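Local coordinates for beta-hydroxyacyl-(Acyl-carrier-protein) dehydratase FabA/FabZ (Xenorhabdus doucetiae, PDB 6QSR) that catalyses dehydration of beta-hydroxyacyl chains in aryl polyene pigment biosynthesis, working as one half of a hotdog-fold heterocomplex with its dehydratase partner, at the interface of chains B and A. Numbering follows the deposited sequence. Chains: chain A, Beta-hydroxyacyl-(Acyl-carrier-protein) dehydratase FabA/FabZ; chain B, AMP-dependent synthetase and ligase.

Contact 1: the interface of chains B and A. Residues chain B 31-33; chain A 33-35, 104, 106.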
loop_
_atom_site.group_PDB
_atom_site.type_symbol
_atom_site.label_atom_id
_atom_site.label_comp_id
_atom_site.label_asym_id
_atom_site.label_seq_id
_atom_site.Cartn_x
_atom_site.Cartn_y
_atom_site.Cartn_z
ATOM N N GLY B 31 6.293 -12.659 -4.405
ATOM C CA GLY B 31 6.723 -11.687 -5.415
ATOM C C GLY B 31 7.015 -10.294 -4.872
ATOM O O GLY B 31 7.125 -9.343 -5.644
ATOM N N HIS B 32 7.152 -10.174 -3.553
ATOM C CA HIS B 32 7.329 -8.887 -2.888
ATOM C C HIS B 32 8.304 -9.078 -1.718
ATOM O O HIS B 32 7.882 -9.072 -0.568
ATOM C CB HIS B 32 5.962 -8.371 -2.413
ATOM C CG HIS B 32 5.963 -6.935 -1.988
ATOM N ND1 HIS B 32 6.475 -6.515 -0.781
ATOM C CD2 HIS B 32 5.481 -5.825 -2.596
ATOM C CE1 HIS B 32 6.328 -5.208 -0.672
ATOM N NE2 HIS B 32 5.720 -4.765 -1.757
ATOM N N PHE B 33 9.605 -9.272 -1.978
ATOM C CA PHE B 33 10.240 -9.301 -3.297
ATOM C C PHE B 33 11.139 -10.537 -3.422
ATOM O O PHE B 33 11.477 -11.154 -2.407
ATOM C CB PHE B 33 11.084 -8.037 -3.480
ATOM C CG PHE B 33 10.286 -6.770 -3.405
ATOM C CD1 PHE B 33 9.616 -6.295 -4.522
ATOM C CD2 PHE B 33 10.192 -6.060 -2.213
ATOM C CE1 PHE B 33 8.868 -5.129 -4.451
ATOM C CE2 PHE B 33 9.442 -4.897 -2.135
ATOM C CZ PHE B 33 8.778 -4.430 -3.258
ATOM N N PRO A 33 10.222 -4.291 -9.473
ATOM C CA PRO A 33 10.816 -5.453 -8.800
ATOM C C PRO A 33 9.752 -6.487 -8.388
ATOM O O PRO A 33 10.053 -7.672 -8.274
ATOM C CB PRO A 33 11.506 -4.839 -7.584
ATOM C CG PRO A 33 10.777 -3.571 -7.312
ATOM C CD PRO A 33 10.241 -3.083 -8.624
ATOM N N HIS A 34 8.520 -6.010 -8.196
ATOM C CA HIS A 34 7.339 -6.822 -7.878
ATOM C C HIS A 34 7.132 -7.920 -8.902
ATOM O O HIS A 34 7.449 -7.738 -10.082
ATOM C CB HIS A 34 6.051 -5.971 -7.876
ATOM C CG HIS A 34 6.096 -4.772 -6.977
ATOM N ND1 HIS A 34 6.970 -3.725 -7.178
ATOM C CD2 HIS A 34 5.338 -4.431 -5.909
ATOM C CE1 HIS A 34 6.764 -2.800 -6.257
ATOM N NE2 HIS A 34 5.787 -3.209 -5.471
ATOM N N GLU A 35 6.591 -9.045 -8.446
ATOM C CA GLU A 35 6.130 -10.116 -9.320
ATOM C C GLU A 35 4.743 -10.566 -8.878
ATOM O O GLU A 35 4.353 -10.356 -7.719
ATOM C CB GLU A 35 7.112 -11.292 -9.282
ATOM C CG GLU A 35 8.449 -10.958 -9.919
ATOM C CD GLU A 35 9.428 -12.116 -9.936
ATOM O OE1 GLU A 35 9.096 -13.210 -9.430
ATOM O OE2 GLU A 35 10.544 -11.919 -10.467
ATOM N N ALA A 104 15.657 -3.966 -7.503
ATOM C CA ALA A 104 15.221 -5.230 -6.897
ATOM C C ALA A 104 14.282 -5.032 -5.707
ATOM O O ALA A 104 13.712 -6.006 -5.207
ATOM C CB ALA A 104 16.436 -6.049 -6.466
ATOM N N GLY A 106 11.480 -2.024 -3.633
ATOM C CA GLY A 106 10.747 -0.763 -3.591
ATOM C C GLY A 106 10.059 -0.647 -2.252
ATOM O O GLY A 106 9.570 -1.641 -1.714
#
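B:Phe33 pushes its ring between A:His34 and the A:Ala104 to A:Gly106 stretch. At the base of the side chain, CB lies 3.7 Å from the backbone carbonyl O of A:Ala104, which is also near CG. With CG anti to its own carbonyl carbon (chi1 -61°), the ring is directed toward chain A. CD1 comes to the backbone of A:His34, whose N lies at the ring edge and in its plane. CE1 goes further, standing 3.5 Å above the imidazole plane of A:His34 and over its centre. The two rings are 82° apart, so this is an edge-to-face contact; CE1 also rests against CG of A:Pro33. On the other flank, CE2 and CZ both approach the carbonyl O of A:Gly106, CZ at 3.3 Å. The imidazole of B:His32 lies over one face of the phenyl ring, toward its rim, and meets A:His34 edge to face, CD2 to CD2 at 3.6 Å. Behind the rings, A:Glu35 N donates to the carbonyl O of B:Gly31 at 2.9 Å, in the carbonyl plane and on a lone pair, tying the two loops together. B:His32 and B:Phe33, joined by a cis peptide, open the HFP motif of FabZ-type dehydratases, so B:His32 is probably chain B's catalytic histidine. The site thus anchors its loop on chain A and places the histidines of both chains side by side, probably helping to shape an active-site pocket at the interface.

Contact 2: the interface of chains B and A. Residues chain B 65-66; chain A 113, 115.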
loop_
_atom_site.group_PDB
_atom_site.type_symbol
_atom_site.label_atom_id
_atom_site.label_comp_id
_atom_site.label_asym_id
_atom_site.label_seq_id
_atom_site.Cartn_x
_atom_site.Cartn_y
_atom_site.Cartn_z
ATOM N N ILE B 65 -6.725 8.063 4.177
ATOM C CA ILE B 65 -5.520 7.952 4.992
ATOM C C ILE B 65 -4.989 9.377 5.041
ATOM O O ILE B 65 -4.386 9.852 4.080
ATOM C CB ILE B 65 -4.482 6.972 4.386
ATOM C CG1 ILE B 65 -5.122 5.600 4.130
ATOM C CG2 ILE B 65 -3.277 6.813 5.312
ATOM C CD1 ILE B 65 -4.402 4.767 3.088
ATOM N N GLU B 66 -5.252 10.061 6.154
ATOM C CA GLU B 66 -4.751 11.410 6.374
ATOM C C GLU B 66 -3.227 11.477 6.422
ATOM O O GLU B 66 -2.618 12.345 5.782
ATOM C CB GLU B 66 -5.345 11.999 7.654
ATOM C CG GLU B 66 -6.845 12.275 7.566
ATOM C CD GLU B 66 -7.196 13.249 6.460
ATOM O OE1 GLU B 66 -6.951 14.461 6.633
ATOM O OE2 GLU B 66 -7.703 12.807 5.404
ATOM N N ALA A 113 -2.892 12.669 2.978
ATOM C CA ALA A 113 -4.215 13.017 2.459
ATOM C C ALA A 113 -4.625 12.187 1.236
ATOM O O ALA A 113 -5.031 12.700 0.182
ATOM C CB ALA A 113 -4.293 14.507 2.204
ATOM N N ARG A 115 -7.277 10.632 -0.076
ATOM C CA ARG A 115 -8.713 10.769 0.169
ATOM C C ARG A 115 -9.504 10.129 -0.965
ATOM O O ARG A 115 -9.262 10.428 -2.132
ATOM C CB ARG A 115 -9.078 12.249 0.321
ATOM C CG ARG A 115 -8.318 12.916 1.458
ATOM C CD ARG A 115 -9.015 14.143 1.985
ATOM N NE ARG A 115 -8.332 14.652 3.177
ATOM C CZ ARG A 115 -7.618 15.775 3.257
ATOM N NH1 ARG A 115 -7.462 16.592 2.210
ATOM N NH2 ARG A 115 -7.058 16.098 4.418
#
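B:Glu66 and A:Arg115 meet across the interface with their flat end groups nearly coplanar, the carboxylate and guanidinium planes being 24° apart. The arginine presents its NE and NH2 side, giving one nitrogen to each oxygen. NH2 donates to OE1 at 2.8 Å, almost in the guanidinium plane, and this pair is also the salt bridge. NE donates to OE2 at 3.0 Å, with that oxygen tilted somewhat from the plane. Both carboxylate oxygens use their syn lone pairs, so the two bonds together resist rotation of either group about its last bond. The aliphatic chains approach at a slant: A:Arg115 is extended from CG to NE, whereas B:Glu66 turns about its CB-CG bond (chi2 -59°), bringing its carboxylate round to the arginine. A:Ala113 supports the pair from within chain A, its CB lying 3.7 Å above the centre of the A:Arg115 guanidinium plane. The same alanine ties the backbones, its N donating to the carbonyl O of B:Glu66 at 2.8 Å. That bond is straight at the hydrogen, yet the donor sits 45° out of the carbonyl plane. The backbone torsions of B:Glu66 are helical and those of A:Ala113 left-handed, a local departure from regular strand geometry at the meeting point. The site joins strand 61-70 of chain B to strand 107-116 of chain A, and the charged pair probably helps fix their register in the heterocomplex.

Contact 3: the interface of chains B and A. Residues chain B 33, 35-36, 38; chain A 104-105, 166, 169.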
loop_
_atom_site.group_PDB
_atom_site.type_symbol
_atom_site.label_atom_id
_atom_site.label_comp_id
_atom_site.label_asym_id
_atom_site.label_seq_id
_atom_site.Cartn_x
_atom_site.Cartn_y
_atom_site.Cartn_z
ATOM N N PHE B 33 9.605 -9.272 -1.978
ATOM C CA PHE B 33 10.240 -9.301 -3.297
ATOM C C PHE B 33 11.139 -10.537 -3.422
ATOM O O PHE B 33 11.477 -11.154 -2.407
ATOM C CB PHE B 33 11.084 -8.037 -3.480
ATOM C CG PHE B 33 10.286 -6.770 -3.405
ATOM C CD1 PHE B 33 9.616 -6.295 -4.522
ATOM C CD2 PHE B 33 10.192 -6.060 -2.213
ATOM C CE1 PHE B 33 8.868 -5.129 -4.451
ATOM C CE2 PHE B 33 9.442 -4.897 -2.135
ATOM C CZ PHE B 33 8.778 -4.430 -3.258
ATOM N N VAL B 35 14.416 -10.809 -3.934
ATOM C CA VAL B 35 15.653 -10.641 -3.129
ATOM C C VAL B 35 15.432 -10.458 -1.612
ATOM O O VAL B 35 16.363 -10.650 -0.828
ATOM C CB VAL B 35 16.558 -9.479 -3.634
ATOM C CG1 VAL B 35 16.897 -9.643 -5.111
ATOM C CG2 VAL B 35 15.946 -8.113 -3.350
ATOM N N GLN B 36 14.230 -10.050 -1.209
ATOM C CA GLN B 36 13.886 -9.877 0.207
ATOM C C GLN B 36 12.371 -9.868 0.360
ATOM O O GLN B 36 11.722 -8.989 -0.228
ATOM C CB GLN B 36 14.413 -8.538 0.737
ATOM C CG GLN B 36 13.908 -8.158 2.135
ATOM C CD GLN B 36 14.494 -9.011 3.242
ATOM O OE1 GLN B 36 15.703 -9.221 3.292
ATOM N NE2 GLN B 36 13.644 -9.484 4.149
ATOM N N LEU B 38 9.323 -8.489 1.983
ATOM C CA LEU B 38 8.975 -7.330 2.802
ATOM C C LEU B 38 7.471 -7.209 2.841
ATOM O O LEU B 38 6.815 -7.398 1.816
ATOM C CB LEU B 38 9.539 -6.044 2.198
ATOM C CG LEU B 38 11.050 -5.853 2.232
ATOM C CD1 LEU B 38 11.419 -4.624 1.416
ATOM C CD2 LEU B 38 11.544 -5.727 3.668
ATOM N N ALA A 104 15.657 -3.966 -7.503
ATOM C CA ALA A 104 15.221 -5.230 -6.897
ATOM C C ALA A 104 14.282 -5.032 -5.707
ATOM O O ALA A 104 13.712 -6.006 -5.207
ATOM C CB ALA A 104 16.436 -6.049 -6.466
ATOM N N LEU A 105 14.118 -3.786 -5.258
ATOM C CA LEU A 105 13.351 -3.476 -4.055
ATOM C C LEU A 105 12.678 -2.134 -4.194
ATOM O O LEU A 105 13.246 -1.213 -4.768
ATOM C CB LEU A 105 14.276 -3.398 -2.841
ATOM C CG LEU A 105 14.901 -4.692 -2.333
ATOM C CD1 LEU A 105 16.116 -4.369 -1.479
ATOM C CD2 LEU A 105 13.883 -5.521 -1.566
ATOM N N LYS A 166 19.841 -3.820 -1.705
ATOM C CA LYS A 166 19.732 -4.933 -0.754
ATOM C C LYS A 166 20.656 -4.754 0.465
ATOM O O LYS A 166 20.256 -5.060 1.588
ATOM C CB LYS A 166 20.027 -6.259 -1.466
ATOM C CG LYS A 166 20.113 -7.494 -0.582
ATOM C CD LYS A 166 18.815 -7.791 0.147
ATOM C CE LYS A 166 18.915 -9.149 0.827
ATOM N NZ LYS A 166 17.669 -9.530 1.535
ATOM N N LEU A 169 19.333 -2.066 2.779
ATOM C CA LEU A 169 18.240 -2.661 3.540
ATOM C C LEU A 169 18.719 -3.525 4.713
ATOM O O LEU A 169 18.137 -3.464 5.798
ATOM C CB LEU A 169 17.350 -3.480 2.602
ATOM C CG LEU A 169 16.035 -4.011 3.154
ATOM C CD1 LEU A 169 15.141 -2.878 3.615
ATOM C CD2 LEU A 169 15.350 -4.826 2.071
HETATM O O HOH W 1 13.748 -8.603 -5.919
#
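A:Lys166 brings its terminal amino group, NZ, to two oxygens of chain B. NZ donates to the carbonyl O of B:Val35 at 2.9 Å, arriving tilted 25° from the carbonyl plane. It also lies 2.7 Å from the side-chain amide OE1 of B:Gln36, a hydrogen bond in which the lysine is the donor. The lysine and glutamine chains cross at about a right angle. B:Gln36 has CG anti to the backbone N and then turns about CB-CG (chi2 71°), which brings the amide with OE1 round to NZ. Around this polar knot lies an apolar shell. CG2 of B:Val35 packs against CG of A:Leu105 at 3.7 Å and reaches the methyl of A:Ala104, while the CD2 branch of A:Leu105 touches CD2 of B:Phe33. CD2 of A:Leu169 presses on CG of B:Gln36 at 3.6 Å, bracing the glutamine, and meets CD1 of B:Leu38 tip to tip. Further back, water 1 links the N of B:Val35 to the carbonyl O of A:Ala104, fixing the valine backbone from its other end. In the fold, the chain B loop running toward helix 41-56 is held between the segment just ahead of strand 107-116 and the first turn of the C-terminal helix 166-174 of chain A.

Contacts 1 and 3 are neighbours, their C-alpha centres about 7 Å apart, and they share B:Phe33 and A:Ala104; together they hold one continuous chain B loop against several segments of chain A. Contact 2 stands apart, about 25 Å from contact 1 and 27 Å from contact 3. Contacts 2 and 3 are connected along chain A, since strand 107-116 carries contact 2 and begins just after the contact 3 residues A:Ala104 and A:Leu105. The heterodimer is thus joined strand to strand at contact 2 and loop to loop and helix at the others, which probably limits rocking between the subunits.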